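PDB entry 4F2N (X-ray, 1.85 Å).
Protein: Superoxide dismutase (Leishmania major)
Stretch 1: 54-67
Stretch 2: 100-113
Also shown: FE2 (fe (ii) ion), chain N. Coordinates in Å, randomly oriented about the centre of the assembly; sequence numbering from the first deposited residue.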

ATOM      1  N   GLN B  54       2.838  -6.904 -16.592  1.00 23.30           N
ATOM      2  CA  GLN B  54       2.024  -6.291 -15.503  1.00 22.81           C
ATOM      3  C   GLN B  54       0.884  -7.214 -15.099  1.00 22.58           C
ATOM      4  O   GLN B  54       0.603  -7.398 -13.888  1.00 21.49           O
ATOM      5  CB  GLN B  54       1.474  -4.922 -15.938  1.00 23.03           C
ATOM      6  CG  GLN B  54       0.510  -4.255 -14.973  1.00 22.34           C
ATOM      7  CD  GLN B  54       1.206  -3.741 -13.716  1.00 22.05           C
ATOM      8  OE1 GLN B  54       1.634  -2.577 -13.651  1.00 21.69           O
ATOM      9  NE2 GLN B  54       1.345  -4.613 -12.722  1.00 21.52           N
ATOM     10  N   LEU B  55       0.216  -7.806 -16.084  1.00 22.90           N
ATOM     11  CA  LEU B  55      -0.916  -8.699 -15.765  1.00 23.51           C
ATOM     12  C   LEU B  55      -0.424  -9.993 -15.136  1.00 23.97           C
ATOM     13  O   LEU B  55      -1.056 -10.521 -14.211  1.00 24.06           O
ATOM     14  CB  LEU B  55      -1.769  -9.024 -17.004  1.00 24.13           C
ATOM     15  CG  LEU B  55      -2.949  -9.977 -16.761  1.00 24.04           C
ATOM     16  CD1 LEU B  55      -3.930  -9.390 -15.740  1.00 23.33           C
ATOM     17  CD2 LEU B  55      -3.672 -10.276 -18.060  1.00 24.96           C
ATOM     18  N   GLU B  56       0.693 -10.506 -15.644  1.00 24.91           N
ATOM     19  CA  GLU B  56       1.263 -11.759 -15.126  1.00 25.90           C
ATOM     20  C   GLU B  56       1.610 -11.629 -13.634  1.00 24.40           C
ATOM     21  O   GLU B  56       1.263 -12.506 -12.821  1.00 24.31           O
ATOM     22  CB  GLU B  56       2.503 -12.174 -15.920  1.00 28.39           C
ATOM     23  CG  GLU B  56       3.156 -13.434 -15.388  1.00 31.31           C
ATOM     24  CD  GLU B  56       4.386 -13.870 -16.149  1.00 35.18           C
ATOM     25  OE1 GLU B  56       5.120 -13.032 -16.745  1.00 36.50           O
ATOM     26  OE2 GLU B  56       4.632 -15.091 -16.129  1.00 38.68           O
ATOM     27  N   LEU B  57       2.295 -10.539 -13.284  1.00 23.11           N
ATOM     28  CA  LEU B  57       2.621 -10.272 -11.873  1.00 22.27           C
ATOM     29  C   LEU B  57       1.342 -10.221 -11.075  1.00 21.20           C
ATOM     30  O   LEU B  57       1.210 -10.865 -10.027  1.00 21.27           O
ATOM     31  CB  LEU B  57       3.359  -8.936 -11.716  1.00 21.91           C
ATOM     32  CG  LEU B  57       4.769  -8.940 -12.313  1.00 22.83           C
ATOM     33  CD1 LEU B  57       5.324  -7.519 -12.336  1.00 22.25           C
ATOM     34  CD2 LEU B  57       5.677  -9.910 -11.552  1.00 22.86           C
ATOM     35  N   HIS B  58       0.380  -9.456 -11.566  1.00 20.49           N
ATOM     36  CA  HIS B  58      -0.787  -9.114 -10.745  1.00 19.66           C
ATOM     37  C   HIS B  58      -1.661 -10.320 -10.499  1.00 20.60           C
ATOM     38  O   HIS B  58      -2.137 -10.571  -9.365  1.00 19.55           O
ATOM     39  CB  HIS B  58      -1.614  -8.023 -11.441  1.00 18.91           C
ATOM     40  CG  HIS B  58      -2.502  -7.245 -10.488  1.00 17.55           C
ATOM     41  ND1 HIS B  58      -3.140  -6.117 -10.850  1.00 17.25           N
ATOM     42  CD2 HIS B  58      -2.807  -7.456  -9.133  1.00 17.06           C
ATOM     43  CE1 HIS B  58      -3.815  -5.634  -9.783  1.00 17.16           C
ATOM     44  NE2 HIS B  58      -3.604  -6.454  -8.747  1.00 16.03           N
ATOM     45  N   TYR B  59      -1.877 -11.075 -11.573  1.00 21.43           N
ATOM     46  CA  TYR B  59      -2.766 -12.232 -11.564  1.00 22.87           C
ATOM     47  C   TYR B  59      -2.041 -13.485 -11.079  1.00 24.30           C
ATOM     48  O   TYR B  59      -2.496 -14.129 -10.131  1.00 24.10           O
ATOM     49  CB  TYR B  59      -3.342 -12.439 -12.984  1.00 23.76           C
ATOM     50  CG  TYR B  59      -4.211 -13.680 -13.209  1.00 24.79           C
ATOM     51  CD1 TYR B  59      -5.554 -13.701 -12.836  1.00 24.65           C
ATOM     52  CD2 TYR B  59      -3.683 -14.817 -13.826  1.00 26.14           C
ATOM     53  CE1 TYR B  59      -6.349 -14.824 -13.061  1.00 25.86           C
ATOM     54  CE2 TYR B  59      -4.471 -15.943 -14.070  1.00 27.36           C
ATOM     55  CZ  TYR B  59      -5.797 -15.934 -13.693  1.00 26.86           C
ATOM     56  OH  TYR B  59      -6.541 -17.061 -13.927  1.00 28.04           O
ATOM     57  N   SER B  60      -0.932 -13.847 -11.740  1.00 25.36           N
ATOM     58  CA  SER B  60      -0.209 -15.082 -11.379  1.00 27.29           C
ATOM     59  C   SER B  60       0.602 -15.012 -10.092  1.00 26.50           C
ATOM     60  O   SER B  60       0.887 -16.057  -9.526  1.00 26.46           O
ATOM     61  CB  SER B  60       0.711 -15.556 -12.502  1.00 29.03           C
ATOM     62  OG  SER B  60      -0.097 -15.895 -13.598  1.00 32.84           O
ATOM     63  N   LYS B  61       1.000 -13.810  -9.652  1.00 25.37           N
ATOM     64  CA  LYS B  61       1.753 -13.687  -8.383  1.00 26.13           C
ATOM     65  C   LYS B  61       0.888 -13.189  -7.240  1.00 24.50           C
ATOM     66  O   LYS B  61       0.704 -13.911  -6.283  1.00 24.87           O
ATOM     67  CB  LYS B  61       2.998 -12.787  -8.467  1.00 26.80           C
ATOM     68  CG  LYS B  61       3.871 -12.943  -9.702  1.00 30.03           C
ATOM     69  CD  LYS B  61       4.577 -14.271  -9.768  1.00 33.24           C
ATOM     70  CE  LYS B  61       5.276 -14.383 -11.124  1.00 35.96           C
ATOM     71  NZ  LYS B  61       5.715 -15.774 -11.348  1.00 37.37           N
ATOM     72  N   HIS B  62       0.392 -11.950  -7.335  1.00 22.73           N
ATOM     73  CA  HIS B  62      -0.385 -11.325  -6.244  1.00 21.52           C
ATOM     74  C   HIS B  62      -1.689 -12.028  -5.965  1.00 21.05           C
ATOM     75  O   HIS B  62      -1.938 -12.505  -4.856  1.00 19.98           O
ATOM     76  CB  HIS B  62      -0.634  -9.844  -6.531  1.00 20.37           C
ATOM     77  CG  HIS B  62       0.622  -9.005  -6.500  1.00 20.67           C
ATOM     78  ND1 HIS B  62       1.097  -8.457  -5.367  1.00 20.77           N
ATOM     79  CD2 HIS B  62       1.483  -8.618  -7.515  1.00 20.64           C
ATOM     80  CE1 HIS B  62       2.220  -7.766  -5.639  1.00 20.70           C
ATOM     81  NE2 HIS B  62       2.447  -7.859  -6.965  1.00 20.33           N
ATOM     82  N   HIS B  63      -2.534 -12.127  -6.985  1.00 20.72           N
ATOM     83  CA  HIS B  63      -3.825 -12.750  -6.780  1.00 20.59           C
ATOM     84  C   HIS B  63      -3.672 -14.201  -6.387  1.00 21.39           C
ATOM     85  O   HIS B  63      -4.304 -14.669  -5.452  1.00 20.84           O
ATOM     86  CB  HIS B  63      -4.672 -12.621  -8.031  1.00 20.32           C
ATOM     87  CG  HIS B  63      -6.112 -12.951  -7.801  1.00 20.09           C
ATOM     88  ND1 HIS B  63      -7.046 -12.811  -8.755  1.00 20.37           N
ATOM     89  CD2 HIS B  63      -6.771 -13.398  -6.672  1.00 19.85           C
ATOM     90  CE1 HIS B  63      -8.250 -13.169  -8.263  1.00 20.07           C
ATOM     91  NE2 HIS B  63      -8.081 -13.531  -6.995  1.00 19.96           N
ATOM     92  N   SER B  64      -2.812 -14.919  -7.101  1.00 22.57           N
ATOM     93  CA  SER B  64      -2.566 -16.325  -6.788  1.00 23.84           C
ATOM     94  C   SER B  64      -2.166 -16.547  -5.327  1.00 23.68           C
ATOM     95  O   SER B  64      -2.604 -17.512  -4.706  1.00 23.60           O
ATOM     96  CB  SER B  64      -1.517 -16.908  -7.718  1.00 25.60           C
ATOM     97  OG  SER B  64      -1.367 -18.288  -7.441  1.00 28.65           O
ATOM     98  N   ALA B  65      -1.353 -15.648  -4.779  1.00 22.55           N
ATOM     99  CA  ALA B  65      -0.920 -15.808  -3.397  1.00 22.73           C
ATOM    100  C   ALA B  65      -2.088 -15.682  -2.417  1.00 21.59           C
ATOM    101  O   ALA B  65      -2.126 -16.388  -1.414  1.00 21.80           O
ATOM    102  CB  ALA B  65       0.195 -14.808  -3.045  1.00 22.27           C
ATOM    103  N   TYR B  66      -3.025 -14.770  -2.684  1.00 20.38           N
ATOM    104  CA  TYR B  66      -4.227 -14.641  -1.827  1.00 19.70           C
ATOM    105  C   TYR B  66      -5.080 -15.916  -1.883  1.00 20.09           C
ATOM    106  O   TYR B  66      -5.605 -16.370  -0.868  1.00 20.13           O
ATOM    107  CB  TYR B  66      -5.097 -13.452  -2.286  1.00 18.98           C
ATOM    108  CG  TYR B  66      -4.437 -12.101  -2.095  1.00 18.78           C
ATOM    109  CD1 TYR B  66      -4.069 -11.657  -0.817  1.00 18.99           C
ATOM    110  CD2 TYR B  66      -4.210 -11.257  -3.176  1.00 18.75           C
ATOM    111  CE1 TYR B  66      -3.473 -10.406  -0.620  1.00 19.46           C
ATOM    112  CE2 TYR B  66      -3.619 -10.014  -2.997  1.00 19.01           C
ATOM    113  CZ  TYR B  66      -3.263  -9.590  -1.711  1.00 19.17           C
ATOM    114  OH  TYR B  66      -2.697  -8.351  -1.548  1.00 19.99           O
ATOM    115  N   VAL B  67      -5.221 -16.482  -3.073  1.00 20.10           N
ATOM    116  CA  VAL B  67      -6.008 -17.746  -3.252  1.00 21.44           C
ATOM    117  C   VAL B  67      -5.348 -18.854  -2.420  1.00 22.72           C
ATOM    118  O   VAL B  67      -6.011 -19.580  -1.659  1.00 23.38           O
ATOM    119  CB  VAL B  67      -6.126 -18.121  -4.759  1.00 21.43           C
ATOM    120  CG1 VAL B  67      -6.593 -19.570  -4.977  1.00 22.54           C
ATOM    121  CG2 VAL B  67      -7.047 -17.127  -5.468  1.00 20.70           C
ATOM    122  N   ASN B 100      -8.449 -10.496   5.295  1.00 19.49           N
ATOM    123  CA  ASN B 100      -7.626  -9.871   4.289  1.00 18.91           C
ATOM    124  C   ASN B 100      -7.472 -10.747   3.048  1.00 18.57           C
ATOM    125  O   ASN B 100      -7.535 -10.235   1.932  1.00 17.98           O
ATOM    126  CB  ASN B 100      -6.248  -9.476   4.856  1.00 19.28           C
ATOM    127  CG  ASN B 100      -6.308  -8.250   5.770  1.00 19.61           C
ATOM    128  OD1 ASN B 100      -7.228  -7.431   5.697  1.00 19.38           O
ATOM    129  ND2 ASN B 100      -5.284  -8.106   6.619  1.00 20.25           N
ATOM    130  N   GLN B 101      -7.267 -12.061   3.224  1.00 18.84           N
ATOM    131  CA  GLN B 101      -7.069 -12.918   2.036  1.00 18.93           C
ATOM    132  C   GLN B 101      -8.400 -13.075   1.281  1.00 18.45           C
ATOM    133  O   GLN B 101      -8.425 -13.055   0.049  1.00 18.14           O
ATOM    134  CB  GLN B 101      -6.512 -14.292   2.413  1.00 20.05           C
ATOM    135  CG  GLN B 101      -5.230 -14.250   3.245  1.00 21.20           C
ATOM    136  CD  GLN B 101      -4.083 -13.574   2.534  1.00 21.36           C
ATOM    137  OE1 GLN B 101      -3.643 -13.995   1.455  1.00 22.41           O
ATOM    138  NE2 GLN B 101      -3.606 -12.504   3.113  1.00 22.39           N
ATOM    139  N   ALA B 102      -9.491 -13.249   2.023  1.00 18.34           N
ATOM    140  CA  ALA B 102     -10.828 -13.455   1.403  1.00 18.49           C
ATOM    141  C   ALA B 102     -11.290 -12.206   0.658  1.00 18.25           C
ATOM    142  O   ALA B 102     -11.699 -12.279  -0.535  1.00 18.85           O
ATOM    143  CB  ALA B 102     -11.850 -13.865   2.461  1.00 18.93           C
ATOM    144  N   ALA B 103     -11.157 -11.052   1.311  1.00 17.76           N
ATOM    145  CA  ALA B 103     -11.506  -9.769   0.665  1.00 17.15           C
ATOM    146  C   ALA B 103     -10.608  -9.501  -0.540  1.00 16.91           C
ATOM    147  O   ALA B 103     -11.115  -9.139  -1.587  1.00 16.63           O
ATOM    148  CB  ALA B 103     -11.451  -8.604   1.657  1.00 16.89           C
ATOM    149  N   GLN B 104      -9.285  -9.675  -0.414  1.00 17.15           N
ATOM    150  CA  GLN B 104      -8.420  -9.481  -1.593  1.00 17.38           C
ATOM    151  C   GLN B 104      -8.753 -10.436  -2.737  1.00 17.52           C
ATOM    152  O   GLN B 104      -8.668 -10.060  -3.922  1.00 18.05           O
ATOM    153  CB  GLN B 104      -6.919  -9.558  -1.233  1.00 17.72           C
ATOM    154  CG  GLN B 104      -6.424  -8.323  -0.470  1.00 18.32           C
ATOM    155  CD  GLN B 104      -6.408  -7.052  -1.346  1.00 18.54           C
ATOM    156  OE1 GLN B 104      -7.456  -6.419  -1.567  1.00 18.73           O
ATOM    157  NE2 GLN B 104      -5.230  -6.672  -1.828  1.00 18.17           N
ATOM    158  N   HIS B 105      -9.115 -11.683  -2.412  1.00 17.46           N
ATOM    159  CA  HIS B 105      -9.527 -12.633  -3.457  1.00 18.02           C
ATOM    160  C   HIS B 105     -10.752 -12.118  -4.180  1.00 17.91           C
ATOM    161  O   HIS B 105     -10.790 -12.048  -5.412  1.00 17.68           O
ATOM    162  CB  HIS B 105      -9.725 -14.059  -2.901  1.00 18.26           C
ATOM    163  CG  HIS B 105     -10.271 -15.048  -3.907  1.00 19.08           C
ATOM    164  ND1 HIS B 105      -9.891 -15.059  -5.212  1.00 19.08           N
ATOM    165  CD2 HIS B 105     -11.178 -16.112  -3.754  1.00 19.69           C
ATOM    166  CE1 HIS B 105     -10.512 -16.064  -5.854  1.00 19.77           C
ATOM    167  NE2 HIS B 105     -11.318 -16.696  -4.976  1.00 20.35           N
ATOM    168  N   PHE B 106     -11.742 -11.714  -3.413  1.00 18.04           N
ATOM    169  CA  PHE B 106     -12.961 -11.161  -3.983  1.00 18.41           C
ATOM    170  C   PHE B 106     -12.630  -9.888  -4.786  1.00 17.93           C
ATOM    171  O   PHE B 106     -13.096  -9.733  -5.935  1.00 18.48           O
ATOM    172  CB  PHE B 106     -13.990 -10.846  -2.879  1.00 18.52           C
ATOM    173  CG  PHE B 106     -15.160 -10.022  -3.377  1.00 19.51           C
ATOM    174  CD1 PHE B 106     -16.292 -10.650  -3.891  1.00 20.61           C
ATOM    175  CD2 PHE B 106     -15.111  -8.626  -3.373  1.00 19.49           C
ATOM    176  CE1 PHE B 106     -17.361  -9.898  -4.408  1.00 21.28           C
ATOM    177  CE2 PHE B 106     -16.164  -7.861  -3.879  1.00 20.74           C
ATOM    178  CZ  PHE B 106     -17.301  -8.506  -4.395  1.00 21.25           C
ATOM    179  N   ASN B 107     -11.843  -8.985  -4.194  1.00 16.98           N
ATOM    180  CA  ASN B 107     -11.596  -7.680  -4.833  1.00 17.04           C
ATOM    181  C   ASN B 107     -10.946  -7.874  -6.187  1.00 16.73           C
ATOM    182  O   ASN B 107     -11.359  -7.233  -7.162  1.00 17.12           O
ATOM    183  CB  ASN B 107     -10.724  -6.760  -3.967  1.00 16.89           C
ATOM    184  CG  ASN B 107     -11.413  -6.355  -2.684  1.00 17.53           C
ATOM    185  OD1 ASN B 107     -12.655  -6.404  -2.572  1.00 17.64           O
ATOM    186  ND2 ASN B 107     -10.620  -5.946  -1.710  1.00 17.36           N
ATOM    187  N   HIS B 108      -9.953  -8.766  -6.258  1.00 16.52           N
ATOM    188  CA  HIS B 108      -9.256  -9.025  -7.548  1.00 16.73           C
ATOM    189  C   HIS B 108     -10.158  -9.708  -8.547  1.00 16.96           C
ATOM    190  O   HIS B 108     -10.142  -9.364  -9.734  1.00 17.99           O
ATOM    191  CB  HIS B 108      -7.951  -9.833  -7.362  1.00 16.75           C
ATOM    192  CG  HIS B 108      -6.816  -9.012  -6.767  1.00 16.49           C
ATOM    193  ND1 HIS B 108      -6.673  -8.824  -5.425  1.00 16.26           N
ATOM    194  CD2 HIS B 108      -5.822  -8.262  -7.375  1.00 16.32           C
ATOM    195  CE1 HIS B 108      -5.632  -8.022  -5.188  1.00 16.22           C
ATOM    196  NE2 HIS B 108      -5.108  -7.651  -6.377  1.00 16.31           N
ATOM    197  N   SER B 109     -10.941 -10.693  -8.102  1.00 17.13           N
ATOM    198  CA  SER B 109     -11.882 -11.390  -8.989  1.00 17.67           C
ATOM    199  C   SER B 109     -12.849 -10.428  -9.636  1.00 17.70           C
ATOM    200  O   SER B 109     -13.157 -10.527 -10.825  1.00 18.27           O
ATOM    201  CB  SER B 109     -12.632 -12.504  -8.229  1.00 17.68           C
ATOM    202  OG  SER B 109     -11.689 -13.469  -7.787  1.00 17.60           O
ATOM    203  N   PHE B 110     -13.320  -9.485  -8.842  1.00 17.23           N
ATOM    204  CA  PHE B 110     -14.291  -8.508  -9.310  1.00 17.48           C
ATOM    205  C   PHE B 110     -13.623  -7.583 -10.315  1.00 17.72           C
ATOM    206  O   PHE B 110     -14.177  -7.315 -11.387  1.00 18.65           O
ATOM    207  CB  PHE B 110     -14.883  -7.707  -8.124  1.00 17.00           C
ATOM    208  CG  PHE B 110     -16.017  -6.816  -8.547  1.00 17.46           C
ATOM    209  CD1 PHE B 110     -17.268  -7.361  -8.849  1.00 18.14           C
ATOM    210  CD2 PHE B 110     -15.839  -5.447  -8.652  1.00 17.33           C
ATOM    211  CE1 PHE B 110     -18.329  -6.546  -9.241  1.00 18.90           C
ATOM    212  CE2 PHE B 110     -16.894  -4.625  -9.056  1.00 18.19           C
ATOM    213  CZ  PHE B 110     -18.135  -5.167  -9.349  1.00 18.78           C
ATOM    214  N   PHE B 111     -12.403  -7.140  -9.983  1.00 17.20           N
ATOM    215  CA  PHE B 111     -11.573  -6.334 -10.884  1.00 17.27           C
ATOM    216  C   PHE B 111     -11.391  -6.967 -12.264  1.00 18.28           C
ATOM    217  O   PHE B 111     -11.535  -6.265 -13.277  1.00 18.59           O
ATOM    218  CB  PHE B 111     -10.200  -6.105 -10.227  1.00 16.64           C
ATOM    219  CG  PHE B 111      -9.356  -5.049 -10.873  1.00 16.59           C
ATOM    220  CD1 PHE B 111      -9.888  -3.807 -11.249  1.00 16.81           C
ATOM    221  CD2 PHE B 111      -7.994  -5.274 -11.056  1.00 16.55           C
ATOM    222  CE1 PHE B 111      -9.073  -2.828 -11.819  1.00 17.20           C
ATOM    223  CE2 PHE B 111      -7.166  -4.279 -11.620  1.00 16.86           C
ATOM    224  CZ  PHE B 111      -7.709  -3.062 -11.990  1.00 16.96           C
ATOM    225  N   TRP B 112     -11.061  -8.257 -12.325  1.00 18.48           N
ATOM    226  CA  TRP B 112     -10.888  -8.901 -13.638  1.00 20.06           C
ATOM    227  C   TRP B 112     -12.150  -8.898 -14.452  1.00 21.11           C
ATOM    228  O   TRP B 112     -12.093  -8.748 -15.672  1.00 21.99           O
ATOM    229  CB  TRP B 112     -10.368 -10.334 -13.511  1.00 20.03           C
ATOM    230  CG  TRP B 112      -9.117 -10.453 -12.677  1.00 19.74           C
ATOM    231  CD1 TRP B 112      -8.861 -11.389 -11.671  1.00 19.81           C
ATOM    232  CD2 TRP B 112      -7.915  -9.612 -12.737  1.00 19.55           C
ATOM    233  NE1 TRP B 112      -7.614 -11.187 -11.118  1.00 19.57           N
ATOM    234  CE2 TRP B 112      -6.994 -10.132 -11.715  1.00 19.16           C
ATOM    235  CE3 TRP B 112      -7.529  -8.514 -13.494  1.00 19.69           C
ATOM    236  CZ2 TRP B 112      -5.743  -9.570 -11.493  1.00 19.17           C
ATOM    237  CZ3 TRP B 112      -6.266  -7.949 -13.259  1.00 19.52           C
ATOM    238  CH2 TRP B 112      -5.389  -8.465 -12.284  1.00 19.16           C
ATOM    239  N   LYS B 113     -13.293  -9.067 -13.796  1.00 21.43           N
ATOM    240  CA  LYS B 113     -14.599  -9.023 -14.492  1.00 22.84           C
ATOM    241  C   LYS B 113     -14.919  -7.634 -15.050  1.00 22.67           C
ATOM    242  O   LYS B 113     -15.678  -7.523 -16.036  1.00 23.32           O
ATOM    243  CB  LYS B 113     -15.733  -9.473 -13.559  1.00 23.68           C
ATOM    244  CG  LYS B 113     -15.635 -10.914 -13.100  1.00 26.03           C
ATOM    245  CD  LYS B 113     -15.841 -11.891 -14.227  1.00 28.80           C
ATOM    246  CE  LYS B 113     -17.312 -12.224 -14.402  1.00 31.11           C
ATOM    247  NZ  LYS B 113     -17.417 -13.240 -15.493  1.00 34.14           N
TER
HETATM  248 FE   FE2 N 300      -4.046  -5.922  -6.678  1.00 16.82          FE
HETATM  249  O   HOH W   1      -4.612  -5.213  -4.610  1.00 12.29           O

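Two helices cross at 135°, their axes 8.8 Å apart at closest, and several of the buried polar atoms between them can be paired with a definite partner. His 63 is the hub. Its side chain sits as a knob among His 105, His 108, Ser 109 and Trp 112, and both ring nitrogens are used in the ring plane: Trp 112 NE1 donates to His 63 ND1 at 2.9 Å, so ND1 must be the unprotonated acceptor, while His 63 NE2 pairs with His 105 ND1 at 3.0 Å, a hydrogen bond in which either could donate. His 108 CB lies over one face of the His 63 ring, 3.4 Å from the ring centroid.

Tyr 66 follows the same rule. Tyr 66 OH accepts from Gln 104 NE2 at 3.1 Å, nearly straight at 171°, while Gln 104 CB covers a ring face. Gln 104 NE2 also donates to water 1, at 3.2 Å, and Gln 104 OE1 accepts from Asn 107 ND2 at 3.2 Å.

The iron joins the helices directly. His 58 NE2 and His 108 NE2 lie 3.1 Å apart without a hydrogen bond because both bind FE2, at 2.2 and 2.0 Å from FE. His 108 ND1 is satisfied within its own helix, donating to Gln 104 O at 2.8 Å, leaving NE2 for the iron.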